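Local coordinates for protein pectate lyase (Paenibacillus sp. 0602, PDB 5GT5) that cleaves polygalacturonate by beta-elimination, and probably also partly methylated pectins in endo mode, with calcium as likely cofactor, at residues G109-H114 with N129-E134; K31-A36 with N56-G61; G282-A287 with S400-S405. The protein carries 1 engineered substitution. All blocks are in the same frame, centred on the assembly; numbering follows the deposited sequence.

Contact 1 (G109-H114 with N129-E134)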
loop_
_atom_site.group_PDB
_atom_site.type_symbol
_atom_site.label_atom_id
_atom_site.label_comp_id
_atom_site.label_asym_id
_atom_site.label_seq_id
_atom_site.Cartn_x
_atom_site.Cartn_y
_atom_site.Cartn_z
ATOM N N GLY A 109 22.357 7.028 16.981
ATOM C CA GLY A 109 21.459 6.528 18.011
ATOM C C GLY A 109 20.964 7.600 18.953
ATOM O O GLY A 109 20.904 7.363 20.163
ATOM N N SER A 110 20.604 8.766 18.428
ATOM C CA SER A 110 20.028 9.838 19.230
ATOM C C SER A 110 18.719 9.409 19.886
ATOM O O SER A 110 17.986 8.556 19.368
ATOM C CB SER A 110 19.751 11.065 18.358
ATOM O OG SER A 110 20.983 11.657 17.905
ATOM N N LYS A 111 18.427 10.028 21.021
ATOM C CA LYS A 111 17.241 9.734 21.832
ATOM C C LYS A 111 16.107 10.709 21.567
ATOM O O LYS A 111 16.332 11.920 21.378
ATOM C CB LYS A 111 17.582 9.771 23.326
ATOM C CG LYS A 111 18.580 8.714 23.754
ATOM C CD LYS A 111 18.925 8.874 25.225
ATOM C CE LYS A 111 20.041 7.925 25.609
ATOM N NZ LYS A 111 20.221 7.883 27.083
ATOM N N ILE A 112 14.891 10.184 21.551
ATOM C CA ILE A 112 13.654 10.954 21.463
ATOM C C ILE A 112 12.969 10.825 22.815
ATOM O O ILE A 112 12.546 9.717 23.179
ATOM C CB ILE A 112 12.715 10.369 20.387
ATOM C CG1 ILE A 112 13.409 10.351 19.008
ATOM C CG2 ILE A 112 11.388 11.133 20.310
ATOM C CD1 ILE A 112 13.776 11.708 18.510
ATOM N N LYS A 113 12.870 11.920 23.568
ATOM C CA LYS A 113 12.373 11.895 24.953
ATOM C C LYS A 113 11.149 12.768 25.141
ATOM O O LYS A 113 11.047 13.845 24.546
ATOM C CB LYS A 113 13.469 12.352 25.918
ATOM C CG LYS A 113 14.661 11.418 25.992
ATOM C CD LYS A 113 15.586 11.809 27.174
ATOM C CE LYS A 113 16.619 12.807 26.740
ATOM N NZ LYS A 113 17.165 13.633 27.891
ATOM N N HIS A 114 10.214 12.281 25.961
ATOM C CA HIS A 114 9.065 13.064 26.437
ATOM C C HIS A 114 8.044 13.294 25.368
ATOM O O HIS A 114 7.267 14.248 25.442
ATOM C CB HIS A 114 9.488 14.393 27.101
ATOM C CG HIS A 114 10.660 14.222 28.011
ATOM N ND1 HIS A 114 11.642 15.182 28.162
ATOM C CD2 HIS A 114 11.052 13.148 28.732
ATOM C CE1 HIS A 114 12.570 14.714 28.988
ATOM N NE2 HIS A 114 12.230 13.490 29.356
ATOM N N ASN A 129 17.485 3.721 13.736
ATOM C CA ASN A 129 18.616 4.133 14.591
ATOM C C ASN A 129 18.285 5.247 15.565
ATOM O O ASN A 129 19.083 6.198 15.754
ATOM C CB ASN A 129 19.851 4.494 13.749
ATOM C CG ASN A 129 21.120 4.277 14.514
ATOM O OD1 ASN A 129 21.186 3.378 15.358
ATOM N ND2 ASN A 129 22.142 5.059 14.226
ATOM N N LEU A 130 17.112 5.142 16.184
ATOM C CA LEU A 130 16.681 6.074 17.219
ATOM C C LEU A 130 16.343 5.324 18.487
ATOM O O LEU A 130 15.825 4.184 18.442
ATOM C CB LEU A 130 15.465 6.851 16.768
ATOM C CG LEU A 130 15.782 7.771 15.607
ATOM C CD1 LEU A 130 14.483 8.179 14.969
ATOM C CD2 LEU A 130 16.516 8.990 16.151
ATOM N N GLU A 131 16.656 5.934 19.627
ATOM C CA GLU A 131 16.281 5.408 20.934
ATOM C C GLU A 131 15.164 6.273 21.507
ATOM O O GLU A 131 15.186 7.499 21.390
ATOM C CB GLU A 131 17.481 5.352 21.884
ATOM C CG GLU A 131 17.072 4.886 23.301
ATOM C CD GLU A 131 18.243 4.464 24.155
ATOM O OE1 GLU A 131 19.412 4.597 23.741
ATOM O OE2 GLU A 131 17.989 4.004 25.290
ATOM N N PHE A 132 14.171 5.615 22.091
ATOM C CA PHE A 132 12.985 6.239 22.622
ATOM C C PHE A 132 12.958 6.016 24.127
ATOM O O PHE A 132 13.085 4.875 24.602
ATOM C CB PHE A 132 11.749 5.620 21.966
ATOM C CG PHE A 132 11.687 5.861 20.491
ATOM C CD1 PHE A 132 12.366 5.040 19.603
ATOM C CD2 PHE A 132 10.960 6.925 19.998
ATOM C CE1 PHE A 132 12.318 5.318 18.201
ATOM C CE2 PHE A 132 10.869 7.170 18.642
ATOM C CZ PHE A 132 11.568 6.389 17.740
ATOM N N ASP A 133 12.822 7.106 24.886
ATOM C CA ASP A 133 12.959 7.005 26.340
ATOM C C ASP A 133 12.131 8.064 27.050
ATOM O O ASP A 133 11.704 9.065 26.434
ATOM C CB ASP A 133 14.445 7.126 26.765
ATOM C CG ASP A 133 14.747 6.495 28.118
ATOM O OD1 ASP A 133 13.858 5.898 28.759
ATOM O OD2 ASP A 133 15.925 6.627 28.544
ATOM N N GLU A 134 11.921 7.833 28.351
ATOM C CA GLU A 134 11.289 8.787 29.269
ATOM C C GLU A 134 9.865 9.154 28.866
ATOM O O GLU A 134 9.521 10.318 28.632
ATOM C CB GLU A 134 12.207 10.009 29.498
ATOM C CG GLU A 134 13.569 9.579 30.038
ATOM C CD GLU A 134 14.485 10.730 30.465
ATOM O OE1 GLU A 134 14.074 11.912 30.453
ATOM O OE2 GLU A 134 15.648 10.402 30.783
HETATM O O HOH W 1 21.063 4.919 21.558
HETATM O O HOH W 2 18.272 5.596 27.478
#
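His114 NE2 donates to Glu134 OE1 over 2.7 Å, and the carboxylate oxygen receives it close to the imidazole plane, on its anti lone pair. Ring and carboxylate run side by side with their planes 31° apart. Since ND1 is bonded to Glu64, both ring nitrogens are engaged, which fixes the ring's orientation; two carboxylates so placed would tend to stabilise a protonated imidazole. CB of Lys113 covers the centre of one ring face.

Just before this pair in the chain the backbones form a short parallel pairing. Glu131 N bonds to Ser110 O, Ile112 N reaches Glu131 O at 2.7 Å, and Asp133 N returns to Ile112 O. On the face carrying Lys111 and Glu131 the two chains lie alongside each other, Lys111 CE 3.9 Å from Glu131 OE1. Their charged ends do not meet directly. A water accepts from Lys111 NZ at 3.0 Å and also lies within hydrogen-bonding distance of Glu131 OE2 and Asp133 OD2, the former being held by Asn170 as well. A second water links Gly109 O to Glu131 OE1. On the face carrying Ile112 and Phe132 the contact is apolar: Ile112 CB lies 3.9 Å from Phe132 CD2, with the two side chains pointing the same way.

The contact illustrates how successive coils of a parallel beta-helix are stacked. Strand 111-113 sits between 58-59 and 131-133, Ile112 touches Leu60, Phe132 stacks on Phe169 of the following strand 168-169, and helix 84-89 borders His114.

Contact 2 (K31-A36 with N56-G61)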
loop_
_atom_site.group_PDB
_atom_site.type_symbol
_atom_site.label_atom_id
_atom_site.label_comp_id
_atom_site.label_asym_id
_atom_site.label_seq_id
_atom_site.Cartn_x
_atom_site.Cartn_y
_atom_site.Cartn_z
ATOM N N LYS A 31 16.260 17.341 5.819
ATOM C CA LYS A 31 16.297 18.280 6.924
ATOM C C LYS A 31 17.086 17.745 8.097
ATOM O O LYS A 31 16.770 16.671 8.628
ATOM C CB LYS A 31 14.893 18.655 7.396
ATOM C CG LYS A 31 14.006 19.265 6.326
ATOM C CD LYS A 31 14.597 20.559 5.756
ATOM C CE LYS A 31 13.582 21.176 4.825
ATOM N NZ LYS A 31 14.172 22.406 4.207
ATOM N N LYS A 32 18.095 18.492 8.519
ATOM C CA LYS A 32 18.870 18.180 9.713
ATOM C C LYS A 32 18.208 18.841 10.893
ATOM O O LYS A 32 17.977 20.052 10.921
ATOM C CB LYS A 32 20.319 18.665 9.535
ATOM C CG LYS A 32 21.078 17.817 8.513
ATOM C CD LYS A 32 22.530 18.243 8.350
ATOM C CE LYS A 32 23.206 17.384 7.322
ATOM N NZ LYS A 32 24.652 17.789 7.184
ATOM N N VAL A 33 17.872 18.019 11.875
ATOM C CA VAL A 33 17.068 18.474 12.996
ATOM C C VAL A 33 17.898 18.525 14.279
ATOM O O VAL A 33 18.413 17.490 14.757
ATOM C CB VAL A 33 15.838 17.543 13.150
ATOM C CG1 VAL A 33 15.179 17.718 14.506
ATOM C CG2 VAL A 33 14.841 17.795 12.011
ATOM N N TYR A 34 18.015 19.731 14.839
ATOM C CA TYR A 34 18.824 19.942 16.042
ATOM C C TYR A 34 17.984 20.222 17.259
ATOM O O TYR A 34 18.468 20.119 18.389
ATOM C CB TYR A 34 19.787 21.114 15.825
ATOM C CG TYR A 34 20.736 20.906 14.670
ATOM C CD1 TYR A 34 20.404 21.309 13.366
ATOM C CD2 TYR A 34 21.977 20.317 14.871
ATOM C CE1 TYR A 34 21.298 21.105 12.295
ATOM C CE2 TYR A 34 22.848 20.101 13.813
ATOM C CZ TYR A 34 22.508 20.498 12.537
ATOM O OH TYR A 34 23.379 20.294 11.492
ATOM N N ASN A 35 16.722 20.574 17.045
ATOM C CA ASN A 35 15.837 20.960 18.124
ATOM C C ASN A 35 14.397 20.735 17.722
ATOM O O ASN A 35 14.132 20.307 16.590
ATOM C CB ASN A 35 16.119 22.414 18.529
ATOM C CG ASN A 35 15.887 23.386 17.401
ATOM O OD1 ASN A 35 14.849 23.370 16.750
ATOM N ND2 ASN A 35 16.869 24.261 17.169
ATOM N N ALA A 36 13.480 20.989 18.645
ATOM C CA ALA A 36 12.065 20.698 18.425
ATOM C C ALA A 36 11.466 21.538 17.303
ATOM O O ALA A 36 10.594 21.073 16.572
ATOM C CB ALA A 36 11.272 20.901 19.696
ATOM N N ASN A 56 20.986 15.053 17.235
ATOM C CA ASN A 56 21.349 14.927 18.648
ATOM C C ASN A 56 20.119 14.487 19.424
ATOM O O ASN A 56 19.021 14.447 18.860
ATOM C CB ASN A 56 21.904 16.260 19.186
ATOM C CG ASN A 56 21.078 17.475 18.745
ATOM O OD1 ASN A 56 21.524 18.238 17.896
ATOM N ND2 ASN A 56 19.881 17.658 19.312
ATOM N N ASP A 57 20.277 14.151 20.700
ATOM C CA ASP A 57 19.117 13.846 21.524
ATOM C C ASP A 57 18.121 15.001 21.493
ATOM O O ASP A 57 18.519 16.179 21.464
ATOM C CB ASP A 57 19.494 13.593 22.996
ATOM C CG ASP A 57 20.395 12.383 23.202
ATOM O OD1 ASP A 57 20.587 11.582 22.269
ATOM O OD2 ASP A 57 20.939 12.245 24.337
ATOM N N LEU A 58 16.838 14.658 21.512
ATOM C CA LEU A 58 15.774 15.657 21.529
ATOM C C LEU A 58 14.892 15.524 22.751
ATOM O O LEU A 58 14.380 14.422 23.073
ATOM C CB LEU A 58 14.907 15.573 20.267
ATOM C CG LEU A 58 15.594 15.844 18.920
ATOM C CD1 LEU A 58 14.595 15.646 17.804
ATOM C CD2 LEU A 58 16.152 17.272 18.899
ATOM N N ASN A 59 14.715 16.635 23.459
ATOM C CA ASN A 59 13.852 16.700 24.636
ATOM C C ASN A 59 12.592 17.410 24.226
ATOM O O ASN A 59 12.570 18.641 24.061
ATOM C CB ASN A 59 14.596 17.464 25.731
ATOM C CG ASN A 59 15.805 16.716 26.179
ATOM O OD1 ASN A 59 15.686 15.576 26.594
ATOM N ND2 ASN A 59 16.984 17.309 26.024
ATOM N N LEU A 60 11.539 16.626 24.005
ATOM C CA LEU A 60 10.400 17.093 23.226
ATOM C C LEU A 60 9.111 17.302 24.035
ATOM O O LEU A 60 8.014 17.366 23.484
ATOM C CB LEU A 60 10.160 16.131 22.041
ATOM C CG LEU A 60 11.335 15.965 21.084
ATOM C CD1 LEU A 60 10.999 14.928 20.019
ATOM C CD2 LEU A 60 11.694 17.319 20.437
ATOM N N GLY A 61 9.239 17.418 25.355
ATOM C CA GLY A 61 8.058 17.675 26.173
ATOM C C GLY A 61 7.426 19.031 25.912
ATOM O O GLY A 61 8.129 20.002 25.605
#
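Asn56 carries CG in the crowded position between its backbone N and carbonyl carbon (chi1 44°), which puts it toward Tyr34; chi2 of -107° then turns the amide so that ND2 faces Tyr34 O. Asn56 ND2 spends both hydrogens: one goes to Tyr34 O at 3.0 Å, nearly straight at 171°, the other to Asp57 O at 2.9 Å. Both acceptors lie in the amide plane, which fixes the rotation of the group, although the nitrogen stands above each carbonyl plane. Asn56 OD1 lies alongside Tyr34, 3.7 Å from its CD2, with the two side chains crossing at about a right angle.

Beyond the polar bonds the contact is apolar. Leu58 forks over the turn: CD1 meets Val33 CG1 at 3.9 Å, again in a near right-angle crossing, while CD2 rests on Tyr34 O and Asn35 CA. Ala36 CB meets Leu60 CD2 at 3.7 Å.

Asn35 is the N-cap of helix 36-43, its OD1 bonded to Asp38 N, and Val33 and Leu60 both touch Leu39 of that helix. Strand 30-33 pairs with 51-54, whereas 58-59 pairs with 111-113; the contact joins the turn after strand 30-33 to strand 58-59 with Asn56 and Leu60 around it.

Contact 3 (G282-A287 with S400-S405)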
loop_
_atom_site.group_PDB
_atom_site.type_symbol
_atom_site.label_atom_id
_atom_site.label_comp_id
_atom_site.label_asym_id
_atom_site.label_seq_id
_atom_site.Cartn_x
_atom_site.Cartn_y
_atom_site.Cartn_z
ATOM N N GLY A 282 -7.395 -10.367 14.424
ATOM C CA GLY A 282 -7.889 -10.399 13.041
ATOM C C GLY A 282 -6.942 -10.588 11.868
ATOM O O GLY A 282 -7.279 -11.255 10.897
ATOM N N GLY A 283 -5.778 -9.954 11.913
ATOM C CA GLY A 283 -4.885 -9.929 10.759
ATOM C C GLY A 283 -3.842 -11.024 10.719
ATOM O O GLY A 283 -4.143 -12.174 11.024
ATOM N N ASN A 284 -2.625 -10.654 10.310
ATOM C CA ASN A 284 -1.505 -11.568 10.157
ATOM C C ASN A 284 -0.264 -11.007 10.794
ATOM O O ASN A 284 0.116 -9.870 10.532
ATOM C CB ASN A 284 -1.191 -11.816 8.676
ATOM C CG ASN A 284 -2.280 -12.554 7.966
ATOM O OD1 ASN A 284 -2.552 -13.715 8.251
ATOM N ND2 ASN A 284 -2.902 -11.887 6.990
ATOM N N ALA A 285 0.378 -11.799 11.647
ATOM C CA ALA A 285 1.640 -11.399 12.250
ATOM C C ALA A 285 2.652 -12.519 12.159
ATOM O O ALA A 285 2.317 -13.661 12.490
ATOM C CB ALA A 285 1.452 -11.019 13.700
ATOM N N HIS A 286 3.875 -12.188 11.754
ATOM C CA HIS A 286 4.964 -13.151 11.624
ATOM C C HIS A 286 6.155 -12.650 12.421
ATOM O O HIS A 286 6.674 -11.553 12.142
ATOM C CB HIS A 286 5.308 -13.309 10.130
ATOM C CG HIS A 286 6.468 -14.223 9.855
ATOM N ND1 HIS A 286 7.373 -13.975 8.845
ATOM C CD2 HIS A 286 6.825 -15.405 10.407
ATOM C CE1 HIS A 286 8.275 -14.942 8.821
ATOM N NE2 HIS A 286 7.981 -15.814 9.761
ATOM N N ALA A 287 6.578 -13.436 13.409
ATOM C CA ALA A 287 7.799 -13.163 14.155
ATOM C C ALA A 287 8.796 -14.279 13.872
ATOM O O ALA A 287 8.485 -15.466 13.996
ATOM C CB ALA A 287 7.519 -13.063 15.629
ATOM N N SER A 400 -3.657 -21.340 9.996
ATOM C CA SER A 400 -3.531 -20.971 8.588
ATOM C C SER A 400 -3.449 -19.450 8.555
ATOM O O SER A 400 -3.974 -18.785 9.460
ATOM C CB SER A 400 -4.723 -21.467 7.764
ATOM O OG SER A 400 -5.909 -20.785 8.111
ATOM N N TRP A 401 -2.782 -18.908 7.542
ATOM C CA TRP A 401 -2.747 -17.474 7.347
ATOM C C TRP A 401 -4.102 -16.963 6.883
ATOM O O TRP A 401 -4.941 -17.724 6.405
ATOM C CB TRP A 401 -1.702 -17.115 6.303
ATOM C CG TRP A 401 -0.281 -17.387 6.764
ATOM C CD1 TRP A 401 0.592 -18.339 6.278
ATOM C CD2 TRP A 401 0.428 -16.693 7.808
ATOM N NE1 TRP A 401 1.793 -18.274 6.965
ATOM C CE2 TRP A 401 1.714 -17.266 7.898
ATOM C CE3 TRP A 401 0.096 -15.640 8.677
ATOM C CZ2 TRP A 401 2.671 -16.812 8.809
ATOM C CZ3 TRP A 401 1.051 -15.200 9.582
ATOM C CH2 TRP A 401 2.311 -15.790 9.646
ATOM N N ASN A 402 -4.315 -15.672 7.013
ATOM C CA ASN A 402 -5.532 -15.044 6.539
ATOM C C ASN A 402 -5.352 -14.369 5.200
ATOM O O ASN A 402 -4.630 -13.392 5.100
ATOM C CB ASN A 402 -6.043 -14.038 7.567
ATOM C CG ASN A 402 -6.527 -14.715 8.820
ATOM O OD1 ASN A 402 -7.177 -15.775 8.759
ATOM N ND2 ASN A 402 -6.225 -14.126 9.979
ATOM N N GLY A 403 -5.951 -14.926 4.143
ATOM C CA GLY A 403 -5.989 -14.213 2.871
ATOM C C GLY A 403 -4.957 -14.721 1.889
ATOM O O GLY A 403 -4.911 -14.314 0.728
ATOM N N PHE A 404 -4.071 -15.564 2.396
ATOM C CA PHE A 404 -3.048 -16.213 1.598
ATOM C C PHE A 404 -2.675 -17.547 2.246
ATOM O O PHE A 404 -2.978 -17.784 3.419
ATOM C CB PHE A 404 -1.813 -15.317 1.375
ATOM C CG PHE A 404 -1.259 -14.686 2.630
ATOM C CD1 PHE A 404 -0.446 -15.407 3.490
ATOM C CD2 PHE A 404 -1.533 -13.360 2.928
ATOM C CE1 PHE A 404 0.076 -14.810 4.640
ATOM C CE2 PHE A 404 -1.022 -12.761 4.069
ATOM C CZ PHE A 404 -0.220 -13.480 4.930
ATOM N N SER A 405 -2.060 -18.424 1.459
ATOM C CA SER A 405 -1.628 -19.743 1.889
ATOM C C SER A 405 -0.228 -19.693 2.488
ATOM O O SER A 405 0.030 -20.287 3.533
ATOM C CB SER A 405 -1.686 -20.724 0.699
ATOM O OG SER A 405 -3.033 -20.931 0.298
#
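The side-chain amide of Asn284 pairs with both backbone polar atoms of Asn402. Asn402 N donates to Asn284 OD1 at 2.9 Å, and Asn284 ND2 donates back to Asn402 O at 3.0 Å; in both cases the donor lies in the carbonyl plane, on a lone pair. The first torsion of Asn284 places CG toward the loop, anti to the carbonyl carbon, and chi2 of -66° turns OD1 and ND2 to it. The buried amide thus gives and takes one hydrogen bond with the main chain of a single residue.

Two aromatic rings frame this pairing. Trp401 crosses Asn284 with ring and amide planes 63° apart and turns an edge to the strand: CE3 lies 3.3 Å from Asn284 OD1 and CZ3 3.5 Å from Ala285 O, both oxygens in the indole plane, where the rim is electropositive. Trp401 CH2 also meets His286 CB at 3.9 Å. Phe404 comes tip to tip with Asn284, CE2 being 3.6 Å from ND2 and the planes 38° apart, while its CE1 lies over one face of Trp401, toward the rim.

The side chain of Asn402 makes the reverse reach, ND2 donating to Gly283 O at 3.0 Å from above the carbonyl plane; its OD1 is bonded to Lys363, and ND2 also to Ser331.

Here a long loop, following strand 378-380, is fastened against the face of the sheet to which Asn284 and His286 point. Ala285 points away from the loop, onto Ile263, and Trp401 also touches Ala333 and Leu335 of the adjacent strand 333-337. Such loops lying against the outer surface of stacked parallel strands are characteristic of the polysaccharide lyase family 1 beta-helix.

Overall arrangement
Along the chain, contact 2 closes before contact 1 opens, and contact 3 follows much later. The first two are neighbours, their centres 10 Å apart. The parallel pairings of 30-33 with 51-54, 58-59 with 111-113 and 111-113 with 131-133 are consistent with successive early coils of one beta-helix. Contact 3, a late loop bound to its exterior, sits on the opposite side of the chain's centre, its centre 31 Å from that of contact 1 and 38 Å from that of contact 2. Contact 1 lies about 10 Å (side chain of Phe132) from the probable calcium ligand Asp152, contact 3 about 11 Å (side chain of Ala285) from the probable active-site Arg276, and contact 2 away from both.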